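Local coordinates for particle-associated glycoside hydrolase (Acinetobacter phage Fri1, PDB 6C72) that depolymerises the capsular polysaccharide of Acinetobacter baumannii, serving as the tailspike that breaks down the host capsule during phage entry, at the interface of chains A and B. Sequence-based numbering; all coordinates share one arbitrary frame. Chains: chain A/B, Particle-associated glycoside hydrolase.

Contact 1: the interface of chains A and B. Residues chain A 34, 36-38; chain B 20.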
# COMPACT_ATOMS: atom_id res chain seq x y z
N PHE A 34 28.69 -28.86 -45.79
CA PHE A 34 28.71 -27.48 -46.24
C PHE A 34 28.59 -26.54 -45.04
O PHE A 34 28.30 -26.95 -43.91
CB PHE A 34 27.58 -27.21 -47.24
CG PHE A 34 26.23 -27.66 -46.75
CD1 PHE A 34 25.79 -28.96 -46.96
CD2 PHE A 34 25.40 -26.78 -46.08
CE1 PHE A 34 24.55 -29.36 -46.52
CE2 PHE A 34 24.16 -27.18 -45.63
CZ PHE A 34 23.73 -28.47 -45.85
N ASN A 36 27.31 -24.25 -42.33
CA ASN A 36 26.07 -24.15 -41.56
C ASN A 36 25.09 -25.26 -41.94
O ASN A 36 23.90 -25.03 -42.14
CB ASN A 36 25.44 -22.77 -41.74
CG ASN A 36 26.20 -21.68 -41.00
OD1 ASN A 36 26.71 -21.89 -39.90
ND2 ASN A 36 26.28 -20.49 -41.61
N GLN A 37 25.61 -26.48 -42.04
CA GLN A 37 24.76 -27.65 -42.17
C GLN A 37 24.12 -28.00 -40.83
O GLN A 37 24.73 -27.85 -39.77
CB GLN A 37 25.55 -28.86 -42.67
CG GLN A 37 24.68 -30.08 -42.91
CD GLN A 37 25.46 -31.31 -43.32
OE1 GLN A 37 26.68 -31.38 -43.14
NE2 GLN A 37 24.77 -32.30 -43.86
N LYS A 38 22.88 -28.48 -40.90
CA LYS A 38 22.10 -28.82 -39.72
C LYS A 38 22.47 -30.20 -39.20
O LYS A 38 22.56 -31.16 -39.97
CB LYS A 38 20.61 -28.79 -40.07
CG LYS A 38 19.63 -28.98 -38.92
CD LYS A 38 18.22 -28.68 -39.40
CE LYS A 38 17.16 -29.17 -38.43
NZ LYS A 38 15.77 -28.94 -38.96
N GLN B 20 17.41 -27.47 -47.71
CA GLN B 20 18.17 -26.46 -46.98
C GLN B 20 18.91 -25.59 -47.98
O GLN B 20 19.78 -26.08 -48.71
CB GLN B 20 19.14 -27.11 -45.99
CG GLN B 20 19.68 -26.13 -44.97
CD GLN B 20 20.63 -26.76 -43.97
OE1 GLN B 20 20.73 -27.99 -43.87
NE2 GLN B 20 21.32 -25.92 -43.21

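Contact 2: the interface of chains A and B. Residues chain A 194-195, 250, 252; chain B 168-172.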
# COMPACT_ATOMS: atom_id res chain seq x y z
N GLU A 194 28.10 -8.92 -6.89
CA GLU A 194 27.79 -7.52 -7.09
C GLU A 194 27.84 -7.20 -8.59
O GLU A 194 28.56 -7.84 -9.35
CB GLU A 194 28.75 -6.62 -6.31
CG GLU A 194 30.23 -6.74 -6.72
CD GLU A 194 30.96 -7.85 -6.00
OE1 GLU A 194 30.27 -8.76 -5.47
OE2 GLU A 194 32.22 -7.81 -5.96
N ASN A 195 27.02 -6.23 -9.00
CA ASN A 195 26.86 -5.80 -10.38
C ASN A 195 26.23 -6.86 -11.29
O ASN A 195 26.17 -6.65 -12.50
CB ASN A 195 28.17 -5.30 -10.99
CG ASN A 195 28.54 -3.92 -10.49
OD1 ASN A 195 27.66 -3.07 -10.32
ND2 ASN A 195 29.83 -3.68 -10.27
N ASP A 250 29.27 -1.73 -0.64
CA ASP A 250 29.25 -0.28 -0.78
C ASP A 250 29.38 0.11 -2.24
O ASP A 250 30.18 -0.45 -2.99
CB ASP A 250 30.38 0.35 0.02
CG ASP A 250 30.17 0.26 1.52
OD1 ASP A 250 29.11 -0.24 1.94
OD2 ASP A 250 31.06 0.72 2.28
N VAL A 252 27.37 -0.23 -4.80
CA VAL A 252 26.71 -1.04 -5.81
C VAL A 252 25.32 -1.43 -5.32
O VAL A 252 25.13 -1.77 -4.15
CB VAL A 252 27.53 -2.30 -6.16
CG1 VAL A 252 26.82 -3.12 -7.24
CG2 VAL A 252 28.91 -1.90 -6.62
N THR B 168 35.30 -4.71 -0.89
CA THR B 168 35.41 -3.87 -2.06
C THR B 168 34.79 -4.55 -3.28
O THR B 168 34.54 -5.76 -3.29
CB THR B 168 36.88 -3.52 -2.32
OG1 THR B 168 37.65 -4.72 -2.53
CG2 THR B 168 37.46 -2.77 -1.12
N VAL B 169 34.51 -3.75 -4.31
CA VAL B 169 33.89 -4.29 -5.51
C VAL B 169 34.92 -5.10 -6.27
O VAL B 169 35.97 -4.58 -6.68
CB VAL B 169 33.31 -3.17 -6.37
CG1 VAL B 169 32.73 -3.75 -7.67
CG2 VAL B 169 32.27 -2.40 -5.58
N VAL B 170 34.63 -6.38 -6.47
CA VAL B 170 35.48 -7.27 -7.25
C VAL B 170 34.85 -7.57 -8.60
O VAL B 170 35.53 -7.54 -9.64
CB VAL B 170 35.79 -8.57 -6.48
CG1 VAL B 170 36.62 -9.53 -7.36
CG2 VAL B 170 36.52 -8.27 -5.18
N GLN B 171 33.56 -7.88 -8.62
CA GLN B 171 32.86 -8.11 -9.88
C GLN B 171 32.47 -6.76 -10.44
O GLN B 171 31.44 -6.19 -10.06
CB GLN B 171 31.66 -9.02 -9.69
CG GLN B 171 31.26 -9.78 -10.93
CD GLN B 171 30.97 -8.88 -12.11
OE1 GLN B 171 31.79 -8.77 -13.02
NE2 GLN B 171 29.82 -8.23 -12.10
N THR B 172 33.26 -6.26 -11.38
CA THR B 172 33.14 -4.91 -11.89
C THR B 172 32.34 -4.81 -13.19
O THR B 172 32.00 -3.70 -13.60
CB THR B 172 34.53 -4.33 -12.13
OG1 THR B 172 35.25 -5.22 -13.00
CG2 THR B 172 35.29 -4.20 -10.82

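Contact 3: the interface of chains A and B. Residues chain A 138, 140, 188, 191, 193; chain B 156, 160, 163.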
# COMPACT_ATOMS: atom_id res chain seq x y z
N LYS A 138 27.71 -25.80 -7.77
CA LYS A 138 27.51 -24.43 -7.34
C LYS A 138 27.68 -23.52 -8.55
O LYS A 138 28.44 -23.81 -9.46
CB LYS A 138 28.46 -24.04 -6.21
CG LYS A 138 29.90 -23.99 -6.54
CD LYS A 138 30.69 -23.59 -5.30
CE LYS A 138 32.15 -23.34 -5.63
NZ LYS A 138 32.87 -22.68 -4.50
N MET A 140 27.72 -19.39 -10.09
CA MET A 140 27.79 -17.95 -9.97
C MET A 140 26.76 -17.38 -10.94
O MET A 140 26.81 -17.68 -12.14
CB MET A 140 29.20 -17.47 -10.27
CG MET A 140 29.50 -16.03 -10.00
SD MET A 140 31.26 -15.64 -10.22
CE MET A 140 32.01 -16.96 -9.26
N GLN A 188 28.23 -21.71 -0.88
CA GLN A 188 26.85 -21.43 -1.24
C GLN A 188 26.48 -22.22 -2.49
O GLN A 188 27.36 -22.71 -3.20
CB GLN A 188 26.60 -19.93 -1.46
CG GLN A 188 27.20 -19.34 -2.72
CD GLN A 188 28.71 -19.18 -2.61
OE1 GLN A 188 29.22 -18.68 -1.61
NE2 GLN A 188 29.43 -19.56 -3.67
N LEU A 191 25.43 -18.03 -5.96
CA LEU A 191 25.99 -16.73 -5.59
C LEU A 191 25.64 -15.68 -6.64
O LEU A 191 25.88 -15.88 -7.83
CB LEU A 191 27.51 -16.82 -5.42
CG LEU A 191 28.27 -15.52 -5.15
CD1 LEU A 191 27.89 -14.91 -3.81
CD2 LEU A 191 29.77 -15.75 -5.27
N PRO A 193 26.84 -12.28 -7.60
CA PRO A 193 27.88 -11.28 -7.31
C PRO A 193 27.34 -9.87 -7.43
O PRO A 193 26.29 -9.62 -8.03
CB PRO A 193 28.95 -11.53 -8.38
CG PRO A 193 28.70 -12.87 -8.87
CD PRO A 193 27.20 -13.11 -8.76
N SER B 156 31.57 -11.74 -16.44
CA SER B 156 31.91 -11.25 -15.12
C SER B 156 33.43 -11.18 -14.93
O SER B 156 34.22 -11.79 -15.67
CB SER B 156 31.30 -12.13 -14.04
OG SER B 156 31.91 -13.39 -14.02
N GLU B 160 35.37 -16.17 -7.34
CA GLU B 160 34.36 -16.35 -6.30
C GLU B 160 34.91 -16.02 -4.92
O GLU B 160 34.24 -15.37 -4.11
CB GLU B 160 33.82 -17.77 -6.31
CG GLU B 160 33.01 -18.10 -5.08
CD GLU B 160 32.49 -19.53 -5.05
OE1 GLU B 160 32.27 -20.11 -6.14
OE2 GLU B 160 32.30 -20.06 -3.93
N ILE B 163 35.11 -12.32 -4.50
CA ILE B 163 33.76 -11.79 -4.42
C ILE B 163 33.18 -12.02 -3.04
O ILE B 163 32.54 -11.13 -2.45
CB ILE B 163 32.88 -12.41 -5.53
CG1 ILE B 163 33.34 -11.92 -6.90
CG2 ILE B 163 31.43 -12.08 -5.30
CD1 ILE B 163 32.63 -12.58 -8.07

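Contact 1: the interface of chains A and B
B:Gln20, in the short N-terminal strand 19-21 of chain B, reaches into the loop of chain A that runs through A:Phe34 and A:Asn36 up to strand 38-41. Its chain is fully extended, with CG anti to the backbone N (chi1 -165°), which carries the terminal amide across to the partner. The amide meets the rim of the A:Phe34 ring rather than a face: CD lies in the ring plane at the edge, 3.9 Å from CE2 of A:Phe34, and the two planes stand 72° apart. The oxygen OE1 of B:Gln20 comes to 3.6 Å from CZ of A:Phe34, the far carbon of the ring. Within chain A, CB of A:Gln37 lies over one face of the ring, toward its rim, and may help to hold the ring in place. At the other end of the amide, NE2 of B:Gln20 lies 2.9 Å from the backbone O of A:Asn36, but its N-H groups point away as modelled and no hydrogen bond forms. Packing therefore carries most of this small patch. A:Lys38 borders it through its backbone and CB, the latter 3.9 Å from OE1 of B:Gln20.

Contact 2: the interface of chains A and B
B:Val170 and B:Gln171 turn two successive backbone N-H groups toward A:Glu194, and the next residue of chain A, A:Asn195, adopts a left-handed backbone conformation (phi 66°). Both N-H groups bind one carboxylate oxygen, OE2 of A:Glu194. The bond from N of B:Val170, 2.9 Å from OE2 of A:Glu194, uses the anti lone pair, away from the other oxygen. That from N of B:Gln171 is nearly straight, 3.0 Å from the same OE2 of A:Glu194, but arrives from above the carboxylate plane, 52° out of it. CG of A:Glu194 sits between its backbone N and carbonyl carbon (chi1 63°), and a further bend at chi2 brings the acid to this peptide pair. The side-chain amide of B:Gln171 returns the contact: NE2 donates to the backbone O of A:Glu194 at 3.0 Å, within the carbonyl plane. A:Asn195 answers with ND2, which donates to a lone pair of the backbone O of B:Gln171 at 3.0 Å. Beside this polar cluster, the CG2 methyls of A:Val252 and B:Val169 meet at 3.6 Å. In the fold, chain A contributes the loops that follow strands 191-192 and 244-247, and chain B the segment between helix 160-165 and strand 179-182; all lie where the elongated bodies of two neighbouring subunits face each other.

Contact 3: the interface of chains A and B
OE2 of B:Glu160, a carboxylate oxygen of the first residue of helix 160-165, is gripped by A:Lys138 and A:Gln188 from opposite faces of the carboxylate plane. The ammonium NZ of A:Lys138 makes a salt bridge of 2.7 Å to OE2 of B:Glu160, on its syn side and tilted out of the plane. The same NZ of A:Lys138 is 3.1 Å from OE1 of B:Glu160, a second hydrogen bond that makes the lysine straddle both oxygens. NE2 of A:Gln188 donates to OE2 of B:Glu160 at 2.9 Å from above the plane, 78° out of it, along the plane of its own amide. These donors should fix the rotation of the carboxylate and probably favour its charged form. At chi1 167° the B:Glu160 side chain leaves the helix beside its carbonyl carbon and runs straight out to the two donors. Its aliphatic part is packed as well: CE of A:Met140 touches CB of B:Glu160 at 3.6 Å, and CD2 of A:Leu191 meets CG. One helical turn on, B:Ile163 extends this greasy strip, with CD1 lying 3.8 Å from CB of A:Pro193 and 4.0 Å from SD of A:Met140.

Contacts 2 and 3 are neighbours, their C-alpha centres about 12 Å apart, and appear to belong to one stretch of interface: A:Pro193 of contact 3 directly precedes A:Glu194 of contact 2, while helix 160-165 of chain B runs on into its segment 168-172. Contact 1 lies apart, its C-alpha centre about 38 Å from that of contact 3 and about 43 Å from that of contact 2, and uses N-terminal elements of both chains. The subunits thus touch near their N-terminal ends and again along the tailspike body. With three copies in the deposited assembly, as expected for a tailspike, such contacts probably recur around the trimer.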